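Local coordinates for protein trichothecene 15-O-acetyltransferase TRI3 (Fusarium sporotrichioides, PDB 3FOT) that transfers an acetyl group to the 15-oxygen of trichothecene intermediates during the biosynthesis of T-2 toxin and related fungal mycotoxins, at residues D250-Y255 / L411-F416; F333-S338 / N433-S438; T359-R364 / K395-W400. All blocks are in the same frame, centred on the assembly; numbering follows the deposited sequence.

How the contacts relate
Followed from the N terminus, the chain first lays down helix segment 250-255, to which residues 411-416 return, closing the loop of contact 1. Within that loop, strand 333-338 opens contact 2, but its partner 433-438 comes after helix 406-423, so contacts 1 and 2 cross. Contact 3, between 359-364 and 395-400, is the most local and is nested inside both loops. Strand 358-365 pairs antiparallel with strand 333-340, which joins contacts 2 and 3 directly, and Tyr255 of contact 1 packs on both strands. Together the three contacts tie helices 246-264, 379-401 and 406-423 to this strand pair, and the pair to the edge of a mixed sheet.

Contact 1: D250-Y255 / L411-F416; sequences DKCTEY and LRVHNF
Val413 meets Tyr255 and Cys252 where the two helix segments run with axes 9.8 Å apart and 39° between their directions. This is the tight part. Methyl CG2 of Val413 lies 3.5 Å from Tyr255 CD2, meeting the ring obliquely, while Val413 CG1 turns to Cys252 CB at 3.9 Å. A beta-branched residue suits the place because its two methyls reach residues about one turn apart. Beside them the extended Arg412 chain brings NH1 to 3.7 Å from Cys252 SG; its guanidinium is held by Asp249 and by the carbonyls of Leu9 and Pro10.

The looser side is polar. Tyr255 CG stands anti to the backbone N (chi1 178°), and the ring then passes Val413. Tyr255 OH lies 4.2 Å from His414 NE2. Water 1 fills the gap, 3.0 Å from Tyr255 OH and 2.8 Å from His414 NE2, in the imidazole plane at its edge. Tyr255 OH also bonds to Glu417 OE1. With water 1 it probably forms part of the second shell around His414, which binds 15-deacetylcalonectrin. Leu9 of the N-terminal loop covers Cys252, and strand 358-365 packs on the pair, with Ala360 against both Tyr255 and His414 and Val362 against Tyr255.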
loop_
_atom_site.group_PDB
_atom_site.type_symbol
_atom_site.label_atom_id
_atom_site.label_comp_id
_atom_site.label_asym_id
_atom_site.label_seq_id
_atom_site.Cartn_x
_atom_site.Cartn_y
_atom_site.Cartn_z
ATOM N N ASP A 250 28.825 -2.459 0.986
ATOM C CA ASP A 250 28.785 -3.031 2.336
ATOM C C ASP A 250 27.391 -2.866 2.961
ATOM O O ASP A 250 26.887 -3.766 3.610
ATOM C CB ASP A 250 29.805 -2.344 3.241
ATOM C CG ASP A 250 31.257 -2.663 2.876
ATOM O OD1 ASP A 250 31.527 -3.630 2.133
ATOM O OD2 ASP A 250 32.138 -1.912 3.357
ATOM N N LYS A 251 26.789 -1.700 2.769
ATOM C CA LYS A 251 25.475 -1.417 3.330
ATOM C C LYS A 251 24.420 -2.310 2.648
ATOM O O LYS A 251 23.523 -2.838 3.313
ATOM C CB LYS A 251 25.149 0.053 3.102
ATOM C CG LYS A 251 24.563 0.878 4.254
ATOM C CD LYS A 251 24.291 0.195 5.565
ATOM C CE LYS A 251 23.395 1.101 6.427
ATOM N NZ LYS A 251 23.733 1.059 7.890
ATOM N N CYS A 252 24.536 -2.489 1.327
ATOM C CA CYS A 252 23.651 -3.436 0.612
ATOM C C CYS A 252 23.770 -4.850 1.156
ATOM O O CYS A 252 22.758 -5.550 1.358
ATOM C CB CYS A 252 23.923 -3.448 -0.903
ATOM S SG CYS A 252 23.469 -1.960 -1.737
ATOM N N THR A 253 25.011 -5.279 1.396
ATOM C CA THR A 253 25.292 -6.598 1.962
ATOM C C THR A 253 24.757 -6.724 3.402
ATOM O O THR A 253 24.293 -7.798 3.815
ATOM C CB THR A 253 26.813 -6.880 1.917
ATOM O OG1 THR A 253 27.211 -7.021 0.554
ATOM C CG2 THR A 253 27.165 -8.150 2.669
ATOM N N GLU A 254 24.817 -5.632 4.163
ATOM C CA GLU A 254 24.259 -5.631 5.501
ATOM C C GLU A 254 22.757 -5.891 5.432
ATOM O O GLU A 254 22.216 -6.679 6.219
ATOM C CB GLU A 254 24.500 -4.297 6.201
ATOM C CG GLU A 254 24.085 -4.339 7.660
ATOM C CD GLU A 254 24.167 -2.991 8.345
ATOM O OE1 GLU A 254 24.839 -2.090 7.815
ATOM O OE2 GLU A 254 23.559 -2.846 9.428
ATOM N N TYR A 255 22.087 -5.241 4.481
ATOM C CA TYR A 255 20.661 -5.499 4.295
ATOM C C TYR A 255 20.366 -6.934 3.829
ATOM O O TYR A 255 19.515 -7.615 4.415
ATOM C CB TYR A 255 19.975 -4.454 3.400
ATOM C CG TYR A 255 18.509 -4.803 3.211
ATOM C CD1 TYR A 255 17.513 -4.276 4.058
ATOM C CD2 TYR A 255 18.114 -5.717 2.238
ATOM C CE1 TYR A 255 16.147 -4.642 3.890
ATOM C CE2 TYR A 255 16.775 -6.088 2.083
ATOM C CZ TYR A 255 15.806 -5.552 2.913
ATOM O OH TYR A 255 14.489 -5.959 2.701
ATOM N N LEU A 411 16.592 -0.332 -4.478
ATOM C CA LEU A 411 16.415 -0.903 -5.805
ATOM C C LEU A 411 17.295 -2.139 -5.960
ATOM O O LEU A 411 16.858 -3.176 -6.440
ATOM C CB LEU A 411 16.734 0.138 -6.886
ATOM C CG LEU A 411 15.851 1.390 -6.886
ATOM C CD1 LEU A 411 16.351 2.355 -7.960
ATOM C CD2 LEU A 411 14.367 1.055 -7.086
ATOM N N ARG A 412 18.539 -2.023 -5.518
ATOM C CA ARG A 412 19.494 -3.111 -5.661
ATOM C C ARG A 412 19.165 -4.313 -4.787
ATOM O O ARG A 412 19.200 -5.467 -5.246
ATOM C CB ARG A 412 20.915 -2.568 -5.348
ATOM C CG ARG A 412 21.997 -3.514 -5.731
ATOM C CD ARG A 412 23.343 -2.858 -5.510
ATOM N NE ARG A 412 24.439 -3.764 -5.828
ATOM C CZ ARG A 412 25.659 -3.672 -5.288
ATOM N NH1 ARG A 412 25.937 -2.725 -4.403
ATOM N NH2 ARG A 412 26.598 -4.539 -5.628
ATOM N N VAL A 413 18.857 -4.064 -3.520
ATOM C CA VAL A 413 18.560 -5.160 -2.613
ATOM C C VAL A 413 17.207 -5.792 -2.885
ATOM O O VAL A 413 17.039 -6.998 -2.669
ATOM C CB VAL A 413 18.694 -4.801 -1.108
ATOM C CG1 VAL A 413 20.121 -4.262 -0.817
ATOM C CG2 VAL A 413 17.628 -3.810 -0.650
ATOM N N HIS A 414 16.247 -4.991 -3.344
ATOM C CA HIS A 414 14.950 -5.587 -3.702
ATOM C C HIS A 414 15.044 -6.406 -5.003
ATOM O O HIS A 414 14.335 -7.405 -5.168
ATOM C CB HIS A 414 13.844 -4.527 -3.787
ATOM C CG HIS A 414 13.409 -3.981 -2.463
ATOM N ND1 HIS A 414 12.883 -2.713 -2.322
ATOM C CD2 HIS A 414 13.407 -4.528 -1.223
ATOM C CE1 HIS A 414 12.573 -2.505 -1.055
ATOM N NE2 HIS A 414 12.876 -3.591 -0.368
ATOM N N ASN A 415 15.912 -6.004 -5.928
ATOM C CA ASN A 415 16.211 -6.904 -7.056
ATOM C C ASN A 415 16.685 -8.278 -6.537
ATOM O O ASN A 415 16.238 -9.345 -6.993
ATOM C CB ASN A 415 17.279 -6.317 -7.964
ATOM C CG ASN A 415 16.753 -5.244 -8.899
ATOM O OD1 ASN A 415 15.550 -5.093 -9.113
ATOM N ND2 ASN A 415 17.683 -4.494 -9.489
ATOM N N PHE A 416 17.582 -8.241 -5.563
ATOM C CA PHE A 416 18.075 -9.473 -4.955
ATOM C C PHE A 416 16.941 -10.259 -4.277
ATOM O O PHE A 416 16.821 -11.479 -4.428
ATOM C CB PHE A 416 19.209 -9.178 -3.974
ATOM C CG PHE A 416 19.596 -10.371 -3.150
ATOM C CD1 PHE A 416 20.479 -11.322 -3.664
ATOM C CD2 PHE A 416 19.026 -10.583 -1.887
ATOM C CE1 PHE A 416 20.815 -12.464 -2.902
ATOM C CE2 PHE A 416 19.350 -11.710 -1.133
ATOM C CZ PHE A 416 20.260 -12.646 -1.642
HETATM O O HOH W 1 12.404 -3.856 2.379
#

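Contact 2: F333-S338 / N433-S438; sequences FISPTS and NPLFIS
Ser335 and Leu435 sit opposite each other with CA atoms 6.9 Å apart, on strands that run nearly parallel, 22° between their directions, but are spaced too widely for direct backbone pairing. Leu435 carries the apolar part. Its CG stands anti to the backbone N (chi1 179°), and from there methyl CD1 comes to 3.4 Å from Pro336 O and touches Ser335 OG and Thr337 CG2 as well. Leucine suits this position because it is long enough to carry CD1 across between strands that are not directly paired.

Ser335 supplies the polar link. Its short side chain points at the other segment, and the hydroxyl is bonded to two waters: water 3, 2.6 Å from Ser335 OG, donates to Pro434 O, and water 2, 2.7 Å from Ser335 OG, accepts from Phe436 N. A short hydroxyl residue suits the spot, since both waters fit between it and the facing backbone. Further along, water 4 accepts from Ser338 N at 3.0 Å and donates to Phe436 O at 2.7 Å, taking the place of a backbone hydrogen bond.

The two strands belong to different sheets of the chain. Strand 333-340 pairs antiparallel with strand 358-365, whereas 435-441 is the outermost strand of a mixed sheet, bonded through Leu435 to Leu476 and Ile478. The waters thus bridge a splayed seam in the chloramphenicol-acetyltransferase-like fold of the BAHD enzymes.

At one end of the seam the Phe333 ring leans on Asn433, and Pro434 O lies near the ring plane at its edge, a long 4.4 Å from Phe333 CZ. Helix 306-321 packs against both Phe333 and Phe436. Thr337 divides its two branches: CG2 lies 4.1 Å from Phe436 O, while OG1 bonds to Tyr397 OH of helix 379-401.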
loop_
_atom_site.group_PDB
_atom_site.type_symbol
_atom_site.label_atom_id
_atom_site.label_comp_id
_atom_site.label_asym_id
_atom_site.label_seq_id
_atom_site.Cartn_x
_atom_site.Cartn_y
_atom_site.Cartn_z
ATOM N N PHE A 333 15.764 -8.616 17.989
ATOM C CA PHE A 333 14.642 -8.422 17.077
ATOM C C PHE A 333 15.168 -7.632 15.893
ATOM O O PHE A 333 15.639 -6.508 16.052
ATOM C CB PHE A 333 13.475 -7.700 17.748
ATOM C CG PHE A 333 12.321 -7.483 16.828
ATOM C CD1 PHE A 333 11.373 -8.485 16.641
ATOM C CD2 PHE A 333 12.206 -6.296 16.120
ATOM C CE1 PHE A 333 10.297 -8.298 15.735
ATOM C CE2 PHE A 333 11.140 -6.106 15.226
ATOM C CZ PHE A 333 10.199 -7.107 15.048
ATOM N N ILE A 334 15.132 -8.265 14.728
ATOM C CA ILE A 334 15.614 -7.670 13.487
ATOM C C ILE A 334 14.469 -7.769 12.483
ATOM O O ILE A 334 13.887 -8.840 12.275
ATOM C CB ILE A 334 16.870 -8.400 12.940
ATOM C CG1 ILE A 334 18.027 -8.317 13.948
ATOM C CG2 ILE A 334 17.308 -7.806 11.587
ATOM C CD1 ILE A 334 19.205 -9.193 13.603
ATOM N N SER A 335 14.148 -6.644 11.871
ATOM C CA SER A 335 13.055 -6.596 10.919
ATOM C C SER A 335 13.444 -5.715 9.735
ATOM O O SER A 335 13.606 -4.500 9.894
ATOM C CB SER A 335 11.784 -6.047 11.568
ATOM O OG SER A 335 10.715 -6.065 10.631
ATOM N N PRO A 336 13.586 -6.335 8.547
ATOM C CA PRO A 336 13.843 -5.601 7.316
ATOM C C PRO A 336 12.519 -5.005 6.900
ATOM O O PRO A 336 11.594 -5.759 6.556
ATOM C CB PRO A 336 14.268 -6.698 6.323
ATOM C CG PRO A 336 14.394 -7.974 7.129
ATOM C CD PRO A 336 13.494 -7.785 8.306
ATOM N N THR A 337 12.399 -3.686 7.004
ATOM C CA THR A 337 11.148 -3.001 6.685
ATOM C C THR A 337 11.273 -2.263 5.349
ATOM O O THR A 337 12.362 -2.186 4.772
ATOM C CB THR A 337 10.727 -1.994 7.792
ATOM O OG1 THR A 337 11.767 -1.027 7.980
ATOM C CG2 THR A 337 10.473 -2.691 9.113
ATOM N N SER A 338 10.155 -1.762 4.825
ATOM C CA SER A 338 10.233 -0.941 3.615
ATOM C C SER A 338 9.840 0.492 3.978
ATOM O O SER A 338 9.114 0.715 4.949
ATOM C CB SER A 338 9.335 -1.505 2.523
ATOM O OG SER A 338 8.015 -1.567 3.009
ATOM N N ASN A 433 8.485 -13.687 12.068
ATOM C CA ASN A 433 8.140 -12.536 12.875
ATOM C C ASN A 433 7.178 -11.587 12.139
ATOM O O ASN A 433 7.244 -11.459 10.921
ATOM C CB ASN A 433 9.392 -11.820 13.380
ATOM C CG ASN A 433 9.834 -12.334 14.755
ATOM O OD1 ASN A 433 10.926 -12.022 15.217
ATOM N ND2 ASN A 433 8.970 -13.128 15.412
ATOM N N PRO A 434 6.254 -10.958 12.887
ATOM C CA PRO A 434 5.400 -9.957 12.267
ATOM C C PRO A 434 6.205 -8.830 11.613
ATOM O O PRO A 434 7.319 -8.478 12.056
ATOM C CB PRO A 434 4.553 -9.447 13.443
ATOM C CG PRO A 434 4.559 -10.622 14.405
ATOM C CD PRO A 434 5.933 -11.139 14.315
ATOM N N LEU A 435 5.626 -8.262 10.558
ATOM C CA LEU A 435 6.224 -7.133 9.876
ATOM C C LEU A 435 5.310 -5.915 10.040
ATOM O O LEU A 435 4.092 -6.040 9.955
ATOM C CB LEU A 435 6.408 -7.442 8.385
ATOM C CG LEU A 435 7.020 -6.298 7.540
ATOM C CD1 LEU A 435 8.503 -6.091 7.880
ATOM C CD2 LEU A 435 6.836 -6.584 6.060
ATOM N N PHE A 436 5.909 -4.755 10.293
ATOM C CA PHE A 436 5.143 -3.508 10.369
ATOM C C PHE A 436 5.288 -2.659 9.107
ATOM O O PHE A 436 6.404 -2.443 8.614
ATOM C CB PHE A 436 5.599 -2.693 11.584
ATOM C CG PHE A 436 4.910 -1.365 11.705
ATOM C CD1 PHE A 436 3.532 -1.304 11.952
ATOM C CD2 PHE A 436 5.626 -0.181 11.558
ATOM C CE1 PHE A 436 2.868 -0.058 12.054
ATOM C CE2 PHE A 436 4.967 1.063 11.661
ATOM C CZ PHE A 436 3.582 1.106 11.912
ATOM N N ILE A 437 4.144 -2.180 8.606
ATOM C CA ILE A 437 4.103 -1.268 7.477
ATOM C C ILE A 437 3.299 -0.044 7.893
ATOM O O ILE A 437 2.141 -0.169 8.297
ATOM C CB ILE A 437 3.458 -1.906 6.218
ATOM C CG1 ILE A 437 4.115 -3.245 5.873
ATOM C CG2 ILE A 437 3.572 -0.932 5.062
ATOM C CD1 ILE A 437 3.279 -4.479 6.295
ATOM N N SER A 438 3.924 1.129 7.847
ATOM C CA SER A 438 3.200 2.362 8.112
ATOM C C SER A 438 2.675 2.977 6.804
ATOM O O SER A 438 3.449 3.273 5.878
ATOM C CB SER A 438 4.094 3.356 8.849
ATOM O OG SER A 438 3.363 4.532 9.144
HETATM O O HOH W 2 8.675 -4.450 11.176
HETATM O O HOH W 3 9.847 -8.536 10.596
HETATM O O HOH W 4 7.562 -2.518 6.166
#

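Contact 3: T359-R364 / K395-W400; sequences TAAVVR and KSYRQW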
loop_
_atom_site.group_PDB
_atom_site.type_symbol
_atom_site.label_atom_id
_atom_site.label_comp_id
_atom_site.label_asym_id
_atom_site.label_seq_id
_atom_site.Cartn_x
_atom_site.Cartn_y
_atom_site.Cartn_z
ATOM N N THR A 359 12.104 1.875 -0.578
ATOM C CA THR A 359 13.415 1.360 -0.226
ATOM C C THR A 359 13.307 0.627 1.091
ATOM O O THR A 359 12.197 0.231 1.482
ATOM C CB THR A 359 14.531 2.454 -0.298
ATOM O OG1 THR A 359 15.799 1.846 -0.029
ATOM C CG2 THR A 359 14.292 3.583 0.647
ATOM N N ALA A 360 14.446 0.423 1.764
ATOM C CA ALA A 360 14.560 -0.585 2.809
ATOM C C ALA A 360 15.334 -0.003 3.994
ATOM O O ALA A 360 16.157 0.899 3.822
ATOM C CB ALA A 360 15.289 -1.795 2.259
ATOM N N ALA A 361 15.020 -0.489 5.198
ATOM C CA ALA A 361 15.793 -0.198 6.412
ATOM C C ALA A 361 15.726 -1.440 7.286
ATOM O O ALA A 361 14.916 -2.329 7.035
ATOM C CB ALA A 361 15.216 1.021 7.177
ATOM N N VAL A 362 16.576 -1.523 8.305
ATOM C CA VAL A 362 16.522 -2.671 9.192
ATOM C C VAL A 362 16.310 -2.146 10.605
ATOM O O VAL A 362 17.140 -1.403 11.140
ATOM C CB VAL A 362 17.797 -3.569 9.123
ATOM C CG1 VAL A 362 17.663 -4.748 10.060
ATOM C CG2 VAL A 362 18.038 -4.070 7.701
ATOM N N VAL A 363 15.160 -2.486 11.169
ATOM C CA VAL A 363 14.878 -2.214 12.581
ATOM C C VAL A 363 15.591 -3.264 13.446
ATOM O O VAL A 363 15.498 -4.458 13.179
ATOM C CB VAL A 363 13.355 -2.253 12.832
ATOM C CG1 VAL A 363 13.013 -2.144 14.334
ATOM C CG2 VAL A 363 12.699 -1.146 12.057
ATOM N N ARG A 364 16.272 -2.803 14.495
ATOM C CA ARG A 364 16.978 -3.674 15.416
ATOM C C ARG A 364 16.682 -3.287 16.844
ATOM O O ARG A 364 16.807 -2.114 17.210
ATOM C CB ARG A 364 18.488 -3.589 15.186
ATOM C CG ARG A 364 18.960 -4.120 13.869
ATOM C CD ARG A 364 20.478 -3.930 13.741
ATOM N NE ARG A 364 21.166 -4.180 15.016
ATOM C CZ ARG A 364 21.696 -5.342 15.389
ATOM N NH1 ARG A 364 21.647 -6.404 14.589
ATOM N NH2 ARG A 364 22.284 -5.441 16.574
ATOM N N LYS A 395 16.479 5.001 16.430
ATOM C CA LYS A 395 17.930 4.933 16.227
ATOM C C LYS A 395 18.279 4.026 15.040
ATOM O O LYS A 395 19.113 4.407 14.207
ATOM C CB LYS A 395 18.641 4.501 17.520
ATOM C CG LYS A 395 20.109 4.093 17.354
ATOM N N SER A 396 17.637 2.856 14.959
ATOM C CA SER A 396 17.760 1.942 13.817
ATOM C C SER A 396 17.462 2.623 12.494
ATOM O O SER A 396 18.242 2.519 11.539
ATOM C CB SER A 396 16.782 0.757 13.944
ATOM O OG SER A 396 17.089 -0.077 15.017
ATOM N N TYR A 397 16.304 3.270 12.415
ATOM C CA TYR A 397 15.892 3.928 11.187
ATOM C C TYR A 397 16.940 4.944 10.760
ATOM O O TYR A 397 17.323 4.986 9.589
ATOM C CB TYR A 397 14.495 4.542 11.322
ATOM C CG TYR A 397 13.408 3.545 10.976
ATOM C CD1 TYR A 397 12.504 3.089 11.936
ATOM C CD2 TYR A 397 13.307 3.032 9.682
ATOM C CE1 TYR A 397 11.506 2.164 11.605
ATOM C CE2 TYR A 397 12.327 2.114 9.344
ATOM C CZ TYR A 397 11.433 1.680 10.305
ATOM O OH TYR A 397 10.481 0.763 9.928
ATOM N N ARG A 398 17.446 5.709 11.731
ATOM C CA ARG A 398 18.511 6.698 11.497
ATOM C C ARG A 398 19.719 6.132 10.730
ATOM O O ARG A 398 20.216 6.777 9.810
ATOM C CB ARG A 398 18.950 7.335 12.824
ATOM C CG ARG A 398 19.479 8.744 12.706
ATOM N N GLN A 399 20.154 4.919 11.070
ATOM C CA GLN A 399 21.277 4.274 10.388
ATOM C C GLN A 399 21.007 4.067 8.907
ATOM O O GLN A 399 21.922 3.846 8.126
ATOM C CB GLN A 399 21.594 2.908 11.016
ATOM N N TRP A 400 19.740 4.115 8.523
ATOM C CA TRP A 400 19.391 3.828 7.147
ATOM C C TRP A 400 18.939 5.091 6.452
ATOM O O TRP A 400 19.446 5.429 5.395
ATOM C CB TRP A 400 18.335 2.719 7.093
ATOM C CG TRP A 400 18.907 1.412 7.611
ATOM C CD1 TRP A 400 18.935 0.983 8.908
ATOM C CD2 TRP A 400 19.582 0.410 6.841
ATOM N NE1 TRP A 400 19.573 -0.228 8.991
ATOM C CE2 TRP A 400 19.992 -0.599 7.739
ATOM C CE3 TRP A 400 19.878 0.268 5.480
ATOM C CZ2 TRP A 400 20.685 -1.743 7.319
ATOM C CZ3 TRP A 400 20.565 -0.855 5.060
ATOM C CH2 TRP A 400 20.964 -1.857 5.973
HETATM O O HOH W 5 19.721 -1.486 11.502
#
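The outer edge of the antiparallel strand pair 333-340 and 358-365 is closed here by a helix instead of a further strand, with segment 395-400 running nearly antiparallel to 359-364, their directions 153° apart. Ser396 makes the direct bond. Its OG is anti to the carbonyl carbon (chi1 -66°) and accepts from Arg364 N at 2.9 Å, while its own hydrogen can go to Asn392 O one turn back in the helix. A small hydroxyl residue suits so close an approach.

Trp400 lays one face of its indole against the strand backbone. Ala361 CA stands over the five-membered ring in a CH-pi contact, 4.0 Å from its centroid. Val362 CG2 reaches Trp400 CZ2 at 3.5 Å. Tyr397 packs obliquely on Ala361 and Val363, whose side chains are on the other side of the strand from that of Val362: its CD2 is 3.7 Å from Ala361 CB, and its CE1 is 3.5 Å from Val363 CG2. Lys251 of helix 246-264 adds a cation-pi contact to the tryptophan.

Val362 N and Trp400 NE1 are both donors; Val362 N, above the face, aims its N-H at the electron-rich indole, near CD1. Water 5, in the indole plane, accepts from Trp400 NE1 at 2.8 Å and donates to Val362 O at 2.6 Å. Ser396 thus satisfies Arg364 N, and the water Val362 O.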